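Chitooligosaccharide oxidase (Gibberella zeae, PDB 6Y0R) oxidises the C1 hydroxyl of chitooligosaccharides to the corresponding lactones, using a bicovalently bound FAD and reducing molecular oxygen to hydrogen peroxide. Local coordinates at residues 369-381 and 400-412. Residues are numbered along the deposited sequence; the frame is centred on the assembly and turned at random.
Sequences SHSWWLQMDITGG and DTLLLFQFYDSVA
Trp373 and Tyr408 form a hydrogen-bonded pair in two antiparallel strands, 371-378 and 403-411, whose axes approach to 4.6 Å. Reciprocal backbone bonds join this pair and two more, Gln375 with Gln406 and Asp377 with Leu404; the shortest is Asp377 N to Leu404 O, 2.7 Å. Beyond the last hydrogen-bonded pair, Leu402 O accepts from both Thr379 N (2.9 Å) and Gly380 N (3.1 Å), which approach from one face of its carbonyl plane.

On the face carrying Trp373, Gln375, Gln406 and Tyr408, the indole lies alongside Tyr408. With Trp373 CG set between backbone N and carbonyl carbon (chi1 53°), Tyr408 CB sits over the six-membered ring, 3.5 Å from its centroid, in a CH-pi contact. The phenol plane is only 16° from the indole plane but slid aside, and Tyr408 OH is anchored by Asp337. The end of the Gln406 side chain lies near the indole edge.

Toward the middle of the other face the side chains are apolar: Leu374, Met376, Ile378, Leu403, Phe405 and Phe407. Met376, extended through SD (chi1 -176°), lays CG over the Phe405 ring and brings SD to 3.4 Å from Phe405 CZ, a Met-aromatic contact. Leu374 CB packs beside Phe407 CD1, and helices 247-260 and 420-433 cover this side. Asp409 stands at one end, its OD2 bonded to Tyr417 OH.

Waters tie both ends: one accepts from Ser371 N and donates to Asp409 OD1 and Ser410 O, while another bridges Thr379 OG1 and Thr401 O.

The pair belongs to the seven-stranded antiparallel sheet of the substrate domain in this berberine bridge enzyme-like oxidase; helices back one face, and the other turns Gln406 toward FAD, about 6 Å from its side chain.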
ATOM      1  N   SER A 369       3.206  10.019 -25.586  1.00 27.79           N
ATOM      2  CA  SER A 369       4.359   9.114 -25.808  1.00 28.97           C
ATOM      3  C   SER A 369       4.661   8.321 -24.532  1.00 26.99           C
ATOM      4  O   SER A 369       5.441   7.347 -24.594  1.00 28.56           O
ATOM      5  CB  SER A 369       5.572   9.896 -26.228  1.00 29.55           C
ATOM      6  OG  SER A 369       5.779  10.955 -25.314  1.00 32.68           O
ATOM      7  N   HIS A 370       4.046   8.701 -23.411  1.00 25.23           N
ATOM      8  CA  HIS A 370       4.362   8.089 -22.092  1.00 26.51           C
ATOM      9  C   HIS A 370       3.784   6.683 -21.992  1.00 26.53           C
ATOM     10  O   HIS A 370       2.676   6.504 -22.505  1.00 26.90           O
ATOM     11  CB  HIS A 370       3.813   8.959 -20.990  1.00 26.15           C
ATOM     12  CG  HIS A 370       4.610  10.195 -20.786  1.00 30.00           C
ATOM     13  ND1 HIS A 370       4.883  11.079 -21.816  1.00 38.97           N
ATOM     14  CD2 HIS A 370       5.146  10.733 -19.680  1.00 30.36           C
ATOM     15  CE1 HIS A 370       5.564  12.098 -21.344  1.00 32.70           C
ATOM     16  NE2 HIS A 370       5.725  11.920 -20.041  1.00 36.66           N
ATOM     17  N   SER A 371       4.480   5.752 -21.331  1.00 27.44           N
ATOM     18  CA  SER A 371       3.954   4.397 -21.023  1.00 27.41           C
ATOM     19  C   SER A 371       3.186   4.495 -19.693  1.00 26.64           C
ATOM     20  O   SER A 371       3.762   4.261 -18.618  1.00 27.92           O
ATOM     21  CB  SER A 371       4.987   3.312 -21.045  1.00 37.00           C
ATOM     22  OG  SER A 371       6.130   3.685 -20.329  1.00 46.23           O
ATOM     23  N   TRP A 372       2.011   5.068 -19.781  1.00 23.21           N
ATOM     24  CA  TRP A 372       1.150   5.282 -18.593  1.00 20.40           C
ATOM     25  C   TRP A 372       0.181   4.106 -18.453  1.00 20.65           C
ATOM     26  O   TRP A 372      -0.095   3.413 -19.419  1.00 20.65           O
ATOM     27  CB  TRP A 372       0.428   6.618 -18.678  1.00 20.80           C
ATOM     28  CG  TRP A 372      -0.538   6.705 -19.809  1.00 21.78           C
ATOM     29  CD1 TRP A 372      -0.295   7.201 -21.057  1.00 22.96           C
ATOM     30  CD2 TRP A 372      -1.913   6.285 -19.809  1.00 21.19           C
ATOM     31  NE1 TRP A 372      -1.410   7.065 -21.847  1.00 24.58           N
ATOM     32  CE2 TRP A 372      -2.421   6.516 -21.100  1.00 23.58           C
ATOM     33  CE3 TRP A 372      -2.747   5.679 -18.869  1.00 21.62           C
ATOM     34  CZ2 TRP A 372      -3.734   6.208 -21.459  1.00 24.55           C
ATOM     35  CZ3 TRP A 372      -4.045   5.385 -19.222  1.00 23.05           C
ATOM     36  CH2 TRP A 372      -4.528   5.616 -20.502  1.00 24.00           C
ATOM     37  N   TRP A 373      -0.315   3.862 -17.243  1.00 19.18           N
ATOM     38  CA  TRP A 373      -1.444   2.907 -17.078  1.00 17.58           C
ATOM     39  C   TRP A 373      -2.198   3.306 -15.821  1.00 16.91           C
ATOM     40  O   TRP A 373      -1.681   4.097 -15.008  1.00 16.90           O
ATOM     41  CB  TRP A 373      -1.025   1.442 -16.988  1.00 17.44           C
ATOM     42  CG  TRP A 373       0.008   1.118 -15.964  1.00 18.34           C
ATOM     43  CD1 TRP A 373       1.348   1.039 -16.174  1.00 22.80           C
ATOM     44  CD2 TRP A 373      -0.198   0.785 -14.576  1.00 18.81           C
ATOM     45  NE1 TRP A 373       1.992   0.688 -15.021  1.00 21.08           N
ATOM     46  CE2 TRP A 373       1.069   0.542 -14.017  1.00 19.54           C
ATOM     47  CE3 TRP A 373      -1.304   0.777 -13.734  1.00 21.27           C
ATOM     48  CZ2 TRP A 373       1.258   0.194 -12.680  1.00 21.67           C
ATOM     49  CZ3 TRP A 373      -1.125   0.472 -12.393  1.00 21.17           C
ATOM     50  CH2 TRP A 373       0.149   0.205 -11.873  1.00 20.89           C
ATOM     51  N   LEU A 374      -3.400   2.772 -15.646  1.00 15.64           N
ATOM     52  CA  LEU A 374      -4.144   3.036 -14.399  1.00 17.07           C
ATOM     53  C   LEU A 374      -4.973   1.806 -14.084  1.00 15.32           C
ATOM     54  O   LEU A 374      -5.173   0.964 -14.961  1.00 15.35           O
ATOM     55  CB  LEU A 374      -4.983   4.299 -14.500  1.00 19.25           C
ATOM     56  CG  LEU A 374      -6.102   4.260 -15.530  1.00 19.65           C
ATOM     57  CD1 LEU A 374      -7.393   3.748 -14.904  1.00 19.20           C
ATOM     58  CD2 LEU A 374      -6.305   5.649 -16.121  1.00 22.65           C
ATOM     59  N   GLN A 375      -5.335   1.698 -12.815  1.00 16.11           N
ATOM     60  CA  GLN A 375      -6.267   0.661 -12.351  1.00 17.66           C
ATOM     61  C   GLN A 375      -7.417   1.377 -11.670  1.00 16.90           C
ATOM     62  O   GLN A 375      -7.222   2.418 -11.004  1.00 18.69           O
ATOM     63  CB  GLN A 375      -5.629  -0.349 -11.395  1.00 19.68           C
ATOM     64  CG  GLN A 375      -4.444  -1.108 -11.931  1.00 23.99           C
ATOM     65  CD  GLN A 375      -3.657  -1.657 -10.759  1.00 28.70           C
ATOM     66  OE1 GLN A 375      -3.515  -1.016  -9.708  1.00 30.55           O
ATOM     67  NE2 GLN A 375      -3.169  -2.869 -10.921  1.00 32.11           N
ATOM     68  N   MET A 376      -8.608   0.865 -11.883  1.00 15.71           N
ATOM     69  CA  MET A 376      -9.799   1.277 -11.123  1.00 16.00           C
ATOM     70  C   MET A 376     -10.323   0.078 -10.325  1.00 16.84           C
ATOM     71  O   MET A 376     -10.836  -0.861 -10.931  1.00 15.49           O
ATOM     72  CB  MET A 376     -10.899   1.794 -12.043  1.00 17.22           C
ATOM     73  CG  MET A 376     -12.053   2.306 -11.262  1.00 19.78           C
ATOM     74  SD  MET A 376     -13.292   3.035 -12.294  1.00 24.25           S
ATOM     75  CE  MET A 376     -14.023   1.576 -12.984  1.00 23.93           C
ATOM     76  N   ASP A 377     -10.114   0.097  -9.015  1.00 16.03           N
ATOM     77  CA  ASP A 377     -10.425  -1.036  -8.121  1.00 17.85           C
ATOM     78  C   ASP A 377     -11.789  -0.772  -7.485  1.00 18.42           C
ATOM     79  O   ASP A 377     -11.998   0.332  -7.005  1.00 16.74           O
ATOM     80  CB  ASP A 377      -9.363  -1.188  -7.040  1.00 19.25           C
ATOM     81  CG  ASP A 377      -7.905  -1.220  -7.496  1.00 25.46           C
ATOM     82  OD1 ASP A 377      -7.657  -1.594  -8.632  1.00 29.98           O
ATOM     83  OD2 ASP A 377      -7.021  -0.801  -6.683  1.00 28.33           O
ATOM     84  N   ILE A 378     -12.647  -1.791  -7.381  1.00 17.27           N
ATOM     85  CA  ILE A 378     -13.881  -1.659  -6.555  1.00 18.88           C
ATOM     86  C   ILE A 378     -13.487  -1.998  -5.123  1.00 18.07           C
ATOM     87  O   ILE A 378     -13.113  -3.178  -4.856  1.00 21.54           O
ATOM     88  CB  ILE A 378     -15.016  -2.574  -7.088  1.00 20.39           C
ATOM     89  CG1 ILE A 378     -15.336  -2.237  -8.537  1.00 23.28           C
ATOM     90  CG2 ILE A 378     -16.212  -2.404  -6.170  1.00 21.99           C
ATOM     91  CD1 ILE A 378     -15.888  -3.386  -9.349  1.00 28.91           C
ATOM     92  N   THR A 379     -13.375  -1.010  -4.236  1.00 16.59           N
ATOM     93  CA  THR A 379     -13.074  -1.257  -2.809  1.00 15.33           C
ATOM     94  C   THR A 379     -14.369  -1.428  -2.010  1.00 16.72           C
ATOM     95  O   THR A 379     -14.294  -2.056  -0.968  1.00 19.57           O
ATOM     96  CB  THR A 379     -12.264  -0.115  -2.182  1.00 18.51           C
ATOM     97  OG1 THR A 379     -13.018   1.097  -2.197  1.00 19.81           O
ATOM     98  CG2 THR A 379     -10.970   0.107  -2.919  1.00 20.10           C
ATOM     99  N   GLY A 380     -15.466  -0.810  -2.436  1.00 16.19           N
ATOM    100  CA  GLY A 380     -16.700  -0.749  -1.619  1.00 16.52           C
ATOM    101  C   GLY A 380     -17.811  -1.661  -2.115  1.00 17.69           C
ATOM    102  O   GLY A 380     -17.556  -2.721  -2.748  1.00 15.79           O
ATOM    103  N   GLY A 381     -19.037  -1.229  -1.814  1.00 16.50           N
ATOM    104  CA  GLY A 381     -20.263  -1.956  -2.136  1.00 15.89           C
ATOM    105  C   GLY A 381     -20.862  -2.530  -0.859  1.00 16.16           C
ATOM    106  O   GLY A 381     -20.171  -2.613   0.165  1.00 16.72           O
ATOM    107  N   ASP A 400     -15.773   5.183   3.045  1.00 21.10           N
ATOM    108  CA  ASP A 400     -17.019   5.716   2.462  1.00 22.49           C
ATOM    109  C   ASP A 400     -16.919   5.732   0.929  1.00 22.25           C
ATOM    110  O   ASP A 400     -17.949   5.853   0.248  1.00 27.62           O
ATOM    111  CB  ASP A 400     -17.267   7.095   3.100  1.00 26.77           C
ATOM    112  CG  ASP A 400     -16.162   8.164   2.882  1.00 32.71           C
ATOM    113  OD1 ASP A 400     -14.904   7.860   2.832  1.00 19.76           O
ATOM    114  OD2 ASP A 400     -16.557   9.372   2.779  1.00 41.16           O
ATOM    115  N   THR A 401     -15.746   5.480   0.362  1.00 19.98           N
ATOM    116  CA  THR A 401     -15.500   5.529  -1.082  1.00 20.07           C
ATOM    117  C   THR A 401     -15.787   4.157  -1.697  1.00 19.28           C
ATOM    118  O   THR A 401     -15.766   3.149  -0.972  1.00 22.84           O
ATOM    119  CB  THR A 401     -14.093   6.076  -1.328  1.00 20.73           C
ATOM    120  OG1 THR A 401     -13.210   5.369  -0.462  1.00 21.04           O
ATOM    121  CG2 THR A 401     -13.959   7.553  -1.055  1.00 22.77           C
ATOM    122  N   LEU A 402     -16.122   4.122  -2.984  1.00 17.79           N
ATOM    123  CA  LEU A 402     -16.416   2.874  -3.714  1.00 16.48           C
ATOM    124  C   LEU A 402     -15.186   2.453  -4.507  1.00 16.08           C
ATOM    125  O   LEU A 402     -15.045   1.250  -4.743  1.00 17.18           O
ATOM    126  CB  LEU A 402     -17.620   3.130  -4.636  1.00 17.57           C
ATOM    127  CG  LEU A 402     -18.078   1.986  -5.531  1.00 17.90           C
ATOM    128  CD1 LEU A 402     -18.456   0.741  -4.710  1.00 17.00           C
ATOM    129  CD2 LEU A 402     -19.260   2.423  -6.367  1.00 19.45           C
ATOM    130  N   LEU A 403     -14.433   3.437  -5.048  1.00 15.08           N
ATOM    131  CA  LEU A 403     -13.400   3.209  -6.055  1.00 15.71           C
ATOM    132  C   LEU A 403     -12.048   3.620  -5.505  1.00 15.31           C
ATOM    133  O   LEU A 403     -11.949   4.649  -4.807  1.00 18.36           O
ATOM    134  CB  LEU A 403     -13.727   4.021  -7.322  1.00 16.73           C
ATOM    135  CG  LEU A 403     -15.093   3.778  -7.962  1.00 16.71           C
ATOM    136  CD1 LEU A 403     -15.280   4.739  -9.131  1.00 19.38           C
ATOM    137  CD2 LEU A 403     -15.230   2.353  -8.417  1.00 17.69           C
ATOM    138  N   LEU A 404     -11.038   2.867  -5.899  1.00 15.03           N
ATOM    139  CA  LEU A 404      -9.626   3.239  -5.688  1.00 15.51           C
ATOM    140  C   LEU A 404      -8.971   3.238  -7.057  1.00 15.52           C
ATOM    141  O   LEU A 404      -8.885   2.171  -7.699  1.00 15.85           O
ATOM    142  CB  LEU A 404      -8.923   2.237  -4.769  1.00 18.00           C
ATOM    143  CG  LEU A 404      -7.406   2.410  -4.626  1.00 20.53           C
ATOM    144  CD1 LEU A 404      -7.040   3.851  -4.460  1.00 27.89           C
ATOM    145  CD2 LEU A 404      -6.838   1.609  -3.468  1.00 22.80           C
ATOM    146  N   PHE A 405      -8.463   4.379  -7.476  1.00 15.86           N
ATOM    147  CA  PHE A 405      -7.706   4.467  -8.719  1.00 14.67           C
ATOM    148  C   PHE A 405      -6.207   4.571  -8.375  1.00 15.41           C
ATOM    149  O   PHE A 405      -5.804   5.310  -7.406  1.00 16.53           O
ATOM    150  CB  PHE A 405      -8.045   5.740  -9.497  1.00 14.85           C
ATOM    151  CG  PHE A 405      -9.434   5.816 -10.078  1.00 15.55           C
ATOM    152  CD1 PHE A 405     -10.506   6.199  -9.292  1.00 15.86           C
ATOM    153  CD2 PHE A 405      -9.664   5.475 -11.395  1.00 16.61           C
ATOM    154  CE1 PHE A 405     -11.784   6.260  -9.828  1.00 16.44           C
ATOM    155  CE2 PHE A 405     -10.932   5.557 -11.930  1.00 16.37           C
ATOM    156  CZ  PHE A 405     -11.990   5.953 -11.147  1.00 16.85           C
ATOM    157  N   GLN A 406      -5.415   3.860  -9.175  1.00 15.64           N
ATOM    158  CA  GLN A 406      -3.958   4.010  -9.179  1.00 16.06           C
ATOM    159  C   GLN A 406      -3.523   4.512 -10.563  1.00 15.82           C
ATOM    160  O   GLN A 406      -3.944   3.922 -11.540  1.00 17.19           O
ATOM    161  CB  GLN A 406      -3.270   2.705  -8.814  1.00 17.98           C
ATOM    162  CG  GLN A 406      -1.776   2.887  -8.901  1.00 18.99           C
ATOM    163  CD  GLN A 406      -0.998   1.665  -8.499  1.00 20.26           C
ATOM    164  OE1 GLN A 406      -1.486   0.510  -8.462  1.00 25.05           O
ATOM    165  NE2 GLN A 406       0.248   1.913  -8.196  1.00 17.57           N
ATOM    166  N   PHE A 407      -2.748   5.587 -10.623  1.00 14.60           N
ATOM    167  CA  PHE A 407      -2.247   6.154 -11.904  1.00 15.94           C
ATOM    168  C   PHE A 407      -0.727   6.045 -11.904  1.00 16.86           C
ATOM    169  O   PHE A 407      -0.125   6.394 -10.900  1.00 18.14           O
ATOM    170  CB  PHE A 407      -2.647   7.622 -12.064  1.00 16.94           C
ATOM    171  CG  PHE A 407      -4.097   7.938 -11.793  1.00 16.18           C
ATOM    172  CD1 PHE A 407      -5.057   7.710 -12.768  1.00 16.86           C
ATOM    173  CD2 PHE A 407      -4.514   8.373 -10.542  1.00 16.32           C
ATOM    174  CE1 PHE A 407      -6.392   8.010 -12.543  1.00 17.46           C
ATOM    175  CE2 PHE A 407      -5.855   8.693 -10.322  1.00 16.54           C
ATOM    176  CZ  PHE A 407      -6.788   8.467 -11.310  1.00 16.25           C
ATOM    177  N   TYR A 408      -0.148   5.541 -12.983  1.00 15.86           N
ATOM    178  CA  TYR A 408       1.289   5.167 -13.016  1.00 17.32           C
ATOM    179  C   TYR A 408       1.900   5.573 -14.356  1.00 20.31           C
ATOM    180  O   TYR A 408       1.242   5.395 -15.396  1.00 21.51           O
ATOM    181  CB  TYR A 408       1.408   3.676 -12.760  1.00 19.12           C
ATOM    182  CG  TYR A 408       2.690   3.142 -12.197  1.00 21.52           C
ATOM    183  CD1 TYR A 408       3.744   2.820 -13.032  1.00 24.50           C
ATOM    184  CD2 TYR A 408       2.782   2.803 -10.854  1.00 23.81           C
ATOM    185  CE1 TYR A 408       4.906   2.217 -12.554  1.00 25.04           C
ATOM    186  CE2 TYR A 408       3.942   2.226 -10.355  1.00 24.14           C
ATOM    187  CZ  TYR A 408       4.994   1.912 -11.202  1.00 26.81           C
ATOM    188  OH  TYR A 408       6.102   1.319 -10.672  1.00 24.30           O
ATOM    189  N   ASP A 409       3.119   6.115 -14.300  1.00 19.74           N
ATOM    190  CA  ASP A 409       3.888   6.468 -15.521  1.00 19.40           C
ATOM    191  C   ASP A 409       5.336   6.089 -15.268  1.00 20.08           C
ATOM    192  O   ASP A 409       5.899   6.567 -14.287  1.00 19.72           O
ATOM    193  CB  ASP A 409       3.708   7.928 -15.840  1.00 19.18           C
ATOM    194  CG  ASP A 409       4.400   8.349 -17.137  1.00 21.41           C
ATOM    195  OD1 ASP A 409       4.555   7.491 -18.026  1.00 22.97           O
ATOM    196  OD2 ASP A 409       4.639   9.531 -17.253  1.00 24.90           O
ATOM    197  N   SER A 410       5.912   5.291 -16.162  1.00 21.77           N
ATOM    198  CA  SER A 410       7.235   4.658 -15.992  1.00 23.51           C
ATOM    199  C   SER A 410       8.131   5.024 -17.180  1.00 23.95           C
ATOM    200  O   SER A 410       7.619   5.125 -18.289  1.00 23.54           O
ATOM    201  CB  SER A 410       7.051   3.162 -15.936  1.00 27.73           C
ATOM    202  OG  SER A 410       8.275   2.554 -15.699  1.00 41.86           O
ATOM    203  N   VAL A 411       9.417   5.192 -16.924  1.00 23.49           N
ATOM    204  CA  VAL A 411      10.471   5.370 -17.974  1.00 24.81           C
ATOM    205  C   VAL A 411      11.580   4.363 -17.699  1.00 27.40           C
ATOM    206  O   VAL A 411      11.582   3.695 -16.644  1.00 27.64           O
ATOM    207  CB  VAL A 411      10.987   6.815 -17.999  1.00 26.75           C
ATOM    208  CG1 VAL A 411       9.881   7.817 -18.280  1.00 28.07           C
ATOM    209  CG2 VAL A 411      11.711   7.187 -16.715  1.00 26.17           C
ATOM    210  N   ALA A 412      12.521   4.206 -18.634  1.00 27.73           N
ATOM    211  CA  ALA A 412      13.553   3.171 -18.466  1.00 29.33           C
ATOM    212  C   ALA A 412      14.464   3.573 -17.297  1.00 25.48           C
ATOM    213  O   ALA A 412      14.531   4.796 -16.960  1.00 27.57           O
ATOM    214  CB  ALA A 412      14.342   2.977 -19.745  1.00 30.41           C
TER
HETATM  215  O   HOH W   1       6.508   7.260 -19.620  1.00 28.97           O
HETATM  216  O   HOH W   2     -11.901   3.522  -2.153  1.00 23.65           O
HETATM  217  O   HOH W   3     -13.971   1.780   0.428  1.00 26.94           O